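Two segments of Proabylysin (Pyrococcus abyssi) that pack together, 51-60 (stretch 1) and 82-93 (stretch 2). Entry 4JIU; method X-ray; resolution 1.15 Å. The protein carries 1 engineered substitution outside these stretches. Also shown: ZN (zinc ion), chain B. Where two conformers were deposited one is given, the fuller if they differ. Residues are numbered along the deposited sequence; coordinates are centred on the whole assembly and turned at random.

Stretch 1, residues 51-60: EEEMFYILIH
Stretch 2 82-93: KVFPGERAKEIE

Residues 51-60 form one continuous α-helix. Stretch 2 enters as an irregular segment, makes a type II' turn from Pro85 to Arg88, with Gly86 at phi 64°, psi -127°, a positive phi that favours glycine, and becomes helical from Arg88. The helix axes approach to 10.2 Å, with 116° between their N-to-C directions. Glu53 CA lies 6.2 Å from Ile92 CA, and Ile59 CA 8.0 Å from Val83 CA.

Tyr56, t at chi1 (177°; chi2 77°), reaches into stretch 2. Phe84 (m, -63°; chi2 95°) receives the edge of the tyrosine ring on its face, with centroids 5.1 Å apart and planes at 77°; Phe84 CZ also comes 3.6 Å from Tyr56 CB. The phenyl ring presents a face to Tyr56 and an edge to Ile59, whose CB lies 4.0 Å from Phe84 CE1. The methyl of Ala89 packs against the tyrosine ring, its CB 3.6 Å from Tyr56 CE1, while Ile92 (m, m) brings CG2 to 3.5 Å from Tyr56 CB.

Beyond the ring, Tyr56 OH donates a very short hydrogen bond to Glu93 OE1 (2.5 Å) and accepts one from His60 ND1 (3.0 Å). His60 (t, chi2 111°) thereby leaves NE2 free to bind zinc at 2.0 Å. Glu93 (m, t) starts sideways, but the end of its side chain comes nearer, bringing OE1 to Tyr56 OH, and its OE2 bridges to Lys90 NZ at 2.6 Å.

At the partly exposed margin, Glu52 is fully extended (t, t), carrying its carboxylate to Arg88. The arginine (t, p, t, chi4 -170°) bends at chi2, and its guanidinium edge donates NE to Glu52 OE1 and NH2 to Glu52 OE2, both at 3.0 Å, forming a salt bridge. Val83 (t) completes the apolar contact: its CG1 touches Phe55 CE2 (Phe55 t, chi2 58°) and its CG2 touches Ile59 CD1 (Ile59 m, m), each at 3.7 Å.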

ATOM      1  N   GLU A  51       3.556   6.005 -10.835  1.00 15.11           N
ATOM      2  CA  GLU A  51       4.469   5.475  -9.821  1.00 14.21           C
ATOM      3  C   GLU A  51       4.110   5.938  -8.425  1.00 12.81           C
ATOM      4  O   GLU A  51       4.210   5.135  -7.511  1.00 12.71           O
ATOM      5  CB  GLU A  51       5.955   5.822 -10.085  1.00 17.82           C
ATOM      6  CG  GLU A  51       6.608   5.008 -11.127  1.00 26.18           C
ATOM      7  CD  GLU A  51       8.082   5.258 -11.364  1.00 29.81           C
ATOM      8  OE1 GLU A  51       8.512   6.432 -11.294  1.00 24.74           O
ATOM      9  OE2 GLU A  51       8.761   4.234 -11.627  1.00 43.32           O
ATOM     10  N   GLU A  52       3.770   7.229  -8.229  1.00 12.75           N
ATOM     11  CA  GLU A  52       3.487   7.671  -6.867  1.00 11.92           C
ATOM     12  C   GLU A  52       2.268   6.970  -6.318  1.00 10.47           C
ATOM     13  O   GLU A  52       2.188   6.708  -5.116  1.00 11.43           O
ATOM     14  CB  GLU A  52       3.310   9.220  -6.853  1.00 16.34           C
ATOM     15  CG  GLU A  52       3.043   9.784  -5.476  1.00 17.07           C
ATOM     16  CD  GLU A  52       2.866  11.281  -5.295  1.00 15.27           C
ATOM     17  OE1 GLU A  52       2.998  11.838  -4.128  1.00  9.85           O
ATOM     18  OE2 GLU A  52       2.512  11.917  -6.325  1.00 20.45           O
ATOM     19  N   GLU A  53       1.259   6.704  -7.162  1.00 11.23           N
ATOM     20  CA  GLU A  53       0.054   6.009  -6.740  0.68 10.77           C
ATOM     21  C   GLU A  53       0.355   4.543  -6.398  1.00 11.06           C
ATOM     22  O   GLU A  53      -0.135   4.053  -5.410  1.00 10.40           O
ATOM     23  CB  GLU A  53      -1.032   6.113  -7.793  0.68 11.79           C
ATOM     24  CG  GLU A  53      -1.516   7.487  -8.109  0.68 14.34           C
ATOM     25  CD  GLU A  53      -2.111   7.733  -9.478  0.68 18.18           C
ATOM     26  OE1 GLU A  53      -2.140   6.847 -10.348  0.68 18.03           O
ATOM     27  OE2 GLU A  53      -2.535   8.909  -9.645  0.68 22.05           O
ATOM     28  N   MET A  54       1.146   3.884  -7.238  1.00 10.68           N
ATOM     29  CA  MET A  54       1.567   2.504  -6.890  1.00 11.12           C
ATOM     30  C   MET A  54       2.339   2.488  -5.576  1.00 10.15           C
ATOM     31  O   MET A  54       2.151   1.614  -4.738  1.00 10.95           O
ATOM     32  CB  MET A  54       2.457   1.941  -8.006  1.00 12.16           C
ATOM     33  CG  MET A  54       1.755   1.647  -9.288  0.56 15.57           C
ATOM     34  SD  MET A  54       2.795   0.785 -10.506  0.56 18.80           S
ATOM     35  CE  MET A  54       3.293   2.195 -11.480  0.56 31.43           C
ATOM     36  N   PHE A  55       3.259   3.447  -5.446  1.00  9.84           N
ATOM     37  CA  PHE A  55       4.055   3.521  -4.227  1.00  9.60           C
ATOM     38  C   PHE A  55       3.142   3.761  -3.017  1.00  9.30           C
ATOM     39  O   PHE A  55       3.369   3.181  -1.960  1.00 10.03           O
ATOM     40  CB  PHE A  55       5.113   4.625  -4.338  1.00 10.31           C
ATOM     41  CG  PHE A  55       6.241   4.482  -3.348  1.00 10.49           C
ATOM     42  CD1 PHE A  55       7.031   3.327  -3.321  1.00 12.85           C
ATOM     43  CD2 PHE A  55       6.518   5.518  -2.453  1.00 12.58           C
ATOM     44  CE1 PHE A  55       8.077   3.224  -2.459  1.00 14.70           C
ATOM     45  CE2 PHE A  55       7.621   5.394  -1.590  1.00 12.21           C
ATOM     46  CZ  PHE A  55       8.372   4.250  -1.600  1.00 13.55           C
ATOM     47  N   TYR A  56       2.140   4.632  -3.160  1.00  9.30           N
ATOM     48  CA  TYR A  56       1.196   4.834  -2.061  1.00  9.05           C
ATOM     49  C   TYR A  56       0.579   3.532  -1.619  1.00  8.84           C
ATOM     50  O   TYR A  56       0.431   3.236  -0.457  1.00  9.39           O
ATOM     51  CB  TYR A  56       0.132   5.916  -2.419  1.00  9.75           C
ATOM     52  CG  TYR A  56      -0.838   5.996  -1.274  1.00  9.89           C
ATOM     53  CD1 TYR A  56      -0.455   6.666  -0.104  1.00 11.20           C
ATOM     54  CD2 TYR A  56      -2.050   5.364  -1.231  1.00 10.83           C
ATOM     55  CE1 TYR A  56      -1.277   6.732   0.962  1.00 11.44           C
ATOM     56  CE2 TYR A  56      -2.855   5.365  -0.139  1.00 11.38           C
ATOM     57  CZ  TYR A  56      -2.471   6.059   0.988  1.00 10.70           C
ATOM     58  OH  TYR A  56      -3.257   6.118   2.106  1.00 13.37           O
ATOM     59  N   ILE A  57       0.056   2.760  -2.597  1.00  9.24           N
ATOM     60  CA  ILE A  57      -0.583   1.505  -2.249  1.00  9.30           C
ATOM     61  C   ILE A  57       0.367   0.595  -1.470  1.00  9.14           C
ATOM     62  O   ILE A  57      -0.029   0.000  -0.474  1.00  9.77           O
ATOM     63  CB  ILE A  57      -1.163   0.818  -3.509  1.00  9.91           C
ATOM     64  CG1 ILE A  57      -2.297   1.672  -4.095  1.00 11.99           C
ATOM     65  CG2 ILE A  57      -1.596  -0.596  -3.183  1.00 11.88           C
ATOM     66  CD1 ILE A  57      -2.722   1.275  -5.448  1.00 14.64           C
ATOM     67  N   LEU A  58       1.593   0.449  -1.954  1.00  9.35           N
ATOM     68  CA  LEU A  58       2.562  -0.379  -1.263  1.00  9.23           C
ATOM     69  C   LEU A  58       2.833   0.124   0.132  1.00  8.96           C
ATOM     70  O   LEU A  58       2.928  -0.666   1.084  1.00 10.07           O
ATOM     71  CB  LEU A  58       3.840  -0.489  -2.089  1.00 10.93           C
ATOM     72  CG  LEU A  58       3.700  -1.303  -3.375  1.00 11.85           C
ATOM     73  CD1 LEU A  58       5.008  -1.252  -4.156  1.00 16.53           C
ATOM     74  CD2 LEU A  58       3.318  -2.737  -3.150  1.00 13.65           C
ATOM     75  N   ILE A  59       3.039   1.436   0.302  1.00  9.13           N
ATOM     76  CA  ILE A  59       3.283   2.023   1.605  1.00  8.89           C
ATOM     77  C   ILE A  59       2.077   1.816   2.510  1.00  8.51           C
ATOM     78  O   ILE A  59       2.285   1.472   3.700  1.00  9.51           O
ATOM     79  CB  ILE A  59       3.675   3.494   1.468  1.00  9.36           C
ATOM     80  CG1 ILE A  59       5.092   3.693   0.912  1.00 10.34           C
ATOM     81  CG2 ILE A  59       3.480   4.247   2.785  1.00 10.08           C
ATOM     82  CD1 ILE A  59       6.198   3.328   1.875  1.00 11.26           C
ATOM     83  N   HIS A  60       0.880   2.035   2.011  1.00  9.10           N
ATOM     84  CA  HIS A  60      -0.332   1.848   2.794  1.00  8.81           C
ATOM     85  C   HIS A  60      -0.415   0.430   3.291  1.00  8.43           C
ATOM     86  O   HIS A  60      -0.701   0.159   4.476  1.00  9.21           O
ATOM     87  CB  HIS A  60      -1.527   2.269   1.935  1.00  9.40           C
ATOM     88  CG  HIS A  60      -2.840   2.139   2.655  1.00  9.02           C
ATOM     89  ND1 HIS A  60      -3.573   3.240   3.031  1.00 10.23           N
ATOM     90  CD2 HIS A  60      -3.614   1.108   3.063  1.00  9.43           C
ATOM     91  CE1 HIS A  60      -4.697   2.878   3.638  1.00 10.76           C
ATOM     92  NE2 HIS A  60      -4.725   1.544   3.695  1.00 10.77           N
ATOM     93  N   LYS A  82       5.935   8.729   6.736  1.00 11.17           N
ATOM     94  CA  LYS A  82       7.368   8.684   6.397  1.00 11.44           C
ATOM     95  C   LYS A  82       7.611   8.954   4.922  1.00 10.19           C
ATOM     96  O   LYS A  82       8.751   9.300   4.558  1.00 11.61           O
ATOM     97  CB  LYS A  82       7.990   7.326   6.824  1.00 12.31           C
ATOM     98  CG  LYS A  82       7.920   7.159   8.330  1.00 12.99           C
ATOM     99  CD  LYS A  82       8.408   5.772   8.719  1.00 13.72           C
ATOM    100  CE  LYS A  82       8.483   5.578  10.204  1.00 16.78           C
ATOM    101  NZ  LYS A  82       8.906   4.196  10.527  1.00 18.92           N
ATOM    102  N   VAL A  83       6.586   8.858   4.095  1.00 10.97           N
ATOM    103  CA  VAL A  83       6.664   9.144   2.678  1.00 11.15           C
ATOM    104  C   VAL A  83       5.684  10.272   2.302  1.00 10.29           C
ATOM    105  O   VAL A  83       6.132  11.187   1.626  1.00 11.26           O
ATOM    106  CB  VAL A  83       6.328   7.904   1.813  1.00 11.11           C
ATOM    107  CG1 VAL A  83       6.293   8.277   0.354  1.00 12.32           C
ATOM    108  CG2 VAL A  83       7.365   6.839   2.087  1.00 12.33           C
ATOM    109  N   PHE A  84       4.422  10.157   2.728  1.00 10.45           N
ATOM    110  CA  PHE A  84       3.370  11.056   2.254  1.00 10.82           C
ATOM    111  C   PHE A  84       2.994  12.024   3.368  1.00 11.12           C
ATOM    112  O   PHE A  84       2.305  11.606   4.308  1.00 12.03           O
ATOM    113  CB  PHE A  84       2.160  10.234   1.833  1.00 10.64           C
ATOM    114  CG  PHE A  84       2.478   9.316   0.671  1.00 10.87           C
ATOM    115  CD1 PHE A  84       2.847   7.993   0.883  1.00 11.13           C
ATOM    116  CD2 PHE A  84       2.450   9.753  -0.631  1.00 11.28           C
ATOM    117  CE1 PHE A  84       3.182   7.140  -0.135  1.00 12.21           C
ATOM    118  CE2 PHE A  84       2.747   8.943  -1.697  1.00 12.21           C
ATOM    119  CZ  PHE A  84       3.135   7.621  -1.435  1.00 11.90           C
ATOM    120  N   PRO A  85       3.466  13.263   3.362  1.00 11.58           N
ATOM    121  CA  PRO A  85       3.248  14.171   4.489  1.00 12.23           C
ATOM    122  C   PRO A  85       1.877  14.787   4.488  1.00 12.33           C
ATOM    123  O   PRO A  85       1.300  15.064   3.444  1.00 12.93           O
ATOM    124  CB  PRO A  85       4.336  15.252   4.254  1.00 13.57           C
ATOM    125  CG  PRO A  85       4.482  15.329   2.746  1.00 13.20           C
ATOM    126  CD  PRO A  85       4.274  13.894   2.286  1.00 12.79           C
ATOM    127  N   GLY A  86       1.329  15.049   5.662  1.00 14.10           N
ATOM    128  CA  GLY A  86       0.204  15.958   5.762  1.00 14.39           C
ATOM    129  C   GLY A  86      -1.003  15.432   5.044  1.00 13.57           C
ATOM    130  O   GLY A  86      -1.508  14.338   5.266  1.00 14.65           O
ATOM    131  N   GLU A  87      -1.550  16.262   4.161  1.00 14.32           N
ATOM    132  CA  GLU A  87      -2.715  15.948   3.389  1.00 15.38           C
ATOM    133  C   GLU A  87      -2.434  15.082   2.170  1.00 15.23           C
ATOM    134  O   GLU A  87      -3.373  14.740   1.422  1.00 14.88           O
ATOM    135  CB  GLU A  87      -3.459  17.245   3.020  1.00 18.59           C
ATOM    136  CG  GLU A  87      -3.887  18.009   4.287  1.00 27.60           C
ATOM    137  CD  GLU A  87      -3.843  19.498   3.985  1.00 46.27           C
ATOM    138  OE1 GLU A  87      -3.035  19.808   3.065  1.00 72.53           O
ATOM    139  OE2 GLU A  87      -4.536  20.310   4.626  1.00 43.75           O
ATOM    140  N   ARG A  88      -1.199  14.704   1.947  1.00 12.69           N
ATOM    141  CA  ARG A  88      -0.868  14.032   0.651  1.00 12.99           C
ATOM    142  C   ARG A  88      -1.468  12.641   0.549  1.00 12.45           C
ATOM    143  O   ARG A  88      -1.897  12.293  -0.549  1.00 12.90           O
ATOM    144  CB  ARG A  88       0.660  13.980   0.475  1.00 12.88           C
ATOM    145  CG  ARG A  88       1.107  13.480  -0.893  1.00 13.48           C
ATOM    146  CD  ARG A  88       0.656  14.416  -1.985  1.00 15.19           C
ATOM    147  NE  ARG A  88       1.331  14.173  -3.252  1.00 13.39           N
ATOM    148  CZ  ARG A  88       1.228  14.978  -4.261  1.00 13.68           C
ATOM    149  NH1 ARG A  88       0.518  16.093  -4.169  1.00 15.32           N
ATOM    150  NH2 ARG A  88       1.833  14.687  -5.374  1.00 15.10           N
ATOM    151  N   ALA A  89      -1.512  11.833   1.616  1.00 11.81           N
ATOM    152  CA  ALA A  89      -2.088  10.495   1.437  1.00 11.82           C
ATOM    153  C   ALA A  89      -3.508  10.543   0.965  1.00 12.34           C
ATOM    154  O   ALA A  89      -3.935   9.784   0.100  1.00 13.47           O
ATOM    155  CB  ALA A  89      -2.081   9.750   2.787  1.00 12.97           C
ATOM    156  N   LYS A  90      -4.317  11.448   1.522  1.00 12.83           N
ATOM    157  CA  LYS A  90      -5.712  11.512   1.097  1.00 14.66           C
ATOM    158  C   LYS A  90      -5.795  12.017  -0.327  1.00 13.44           C
ATOM    159  O   LYS A  90      -6.686  11.578  -1.045  1.00 14.74           O
ATOM    160  CB  LYS A  90      -6.507  12.363   2.083  1.00 22.10           C
ATOM    161  CG  LYS A  90      -6.875  11.609   3.370  1.00 30.57           C
ATOM    162  CD  LYS A  90      -7.899  10.485   3.125  1.00 39.99           C
ATOM    163  CE  LYS A  90      -7.761   9.355   4.140  1.00 36.99           C
ATOM    164  NZ  LYS A  90      -8.539   8.136   3.781  1.00 37.36           N
ATOM    165  N   GLU A  91      -4.943  12.914  -0.762  1.00 13.92           N
ATOM    166  CA  GLU A  91      -4.909  13.400  -2.143  1.00 13.73           C
ATOM    167  C   GLU A  91      -4.621  12.226  -3.106  1.00 12.66           C
ATOM    168  O   GLU A  91      -5.270  12.041  -4.146  1.00 14.10           O
ATOM    169  CB  GLU A  91      -3.890  14.491  -2.345  1.00 15.80           C
ATOM    170  CG  GLU A  91      -3.705  14.999  -3.749  1.00 18.96           C
ATOM    171  CD  GLU A  91      -4.964  15.433  -4.461  1.00 25.23           C
ATOM    172  OE1 GLU A  91      -5.858  15.970  -3.756  1.00 31.45           O
ATOM    173  OE2 GLU A  91      -4.991  15.221  -5.709  1.00 29.02           O
ATOM    174  N   ILE A  92      -3.634  11.410  -2.777  1.00 12.27           N
ATOM    175  CA  ILE A  92      -3.298  10.279  -3.650  1.00 11.92           C
ATOM    176  C   ILE A  92      -4.421   9.258  -3.606  1.00 11.52           C
ATOM    177  O   ILE A  92      -4.778   8.670  -4.633  1.00 12.62           O
ATOM    178  CB  ILE A  92      -1.924   9.727  -3.290  1.00 12.05           C
ATOM    179  CG1 ILE A  92      -0.823  10.762  -3.480  1.00 14.56           C
ATOM    180  CG2 ILE A  92      -1.649   8.453  -4.076  1.00 14.68           C
ATOM    181  CD1 ILE A  92      -0.729  11.488  -4.811  1.00 17.51           C
ATOM    182  N   GLU A  93      -4.980   8.940  -2.450  1.00 12.71           N
ATOM    183  CA  GLU A  93      -6.140   8.081  -2.404  1.00 12.92           C
ATOM    184  C   GLU A  93      -7.272   8.569  -3.296  1.00 14.53           C
ATOM    185  O   GLU A  93      -7.896   7.773  -3.978  1.00 15.05           O
ATOM    186  CB  GLU A  93      -6.666   7.967  -0.977  1.00 14.74           C
ATOM    187  CG  GLU A  93      -5.834   7.085  -0.101  1.00 14.66           C
ATOM    188  CD  GLU A  93      -6.474   6.828   1.248  1.00 20.09           C
ATOM    189  OE1 GLU A  93      -5.738   6.306   2.087  1.00 19.15           O
ATOM    190  OE2 GLU A  93      -7.661   7.097   1.543  1.00 28.72           O
TER
HETATM  191 ZN    ZN B 201      -5.921   0.421   4.808  0.96 10.19          ZN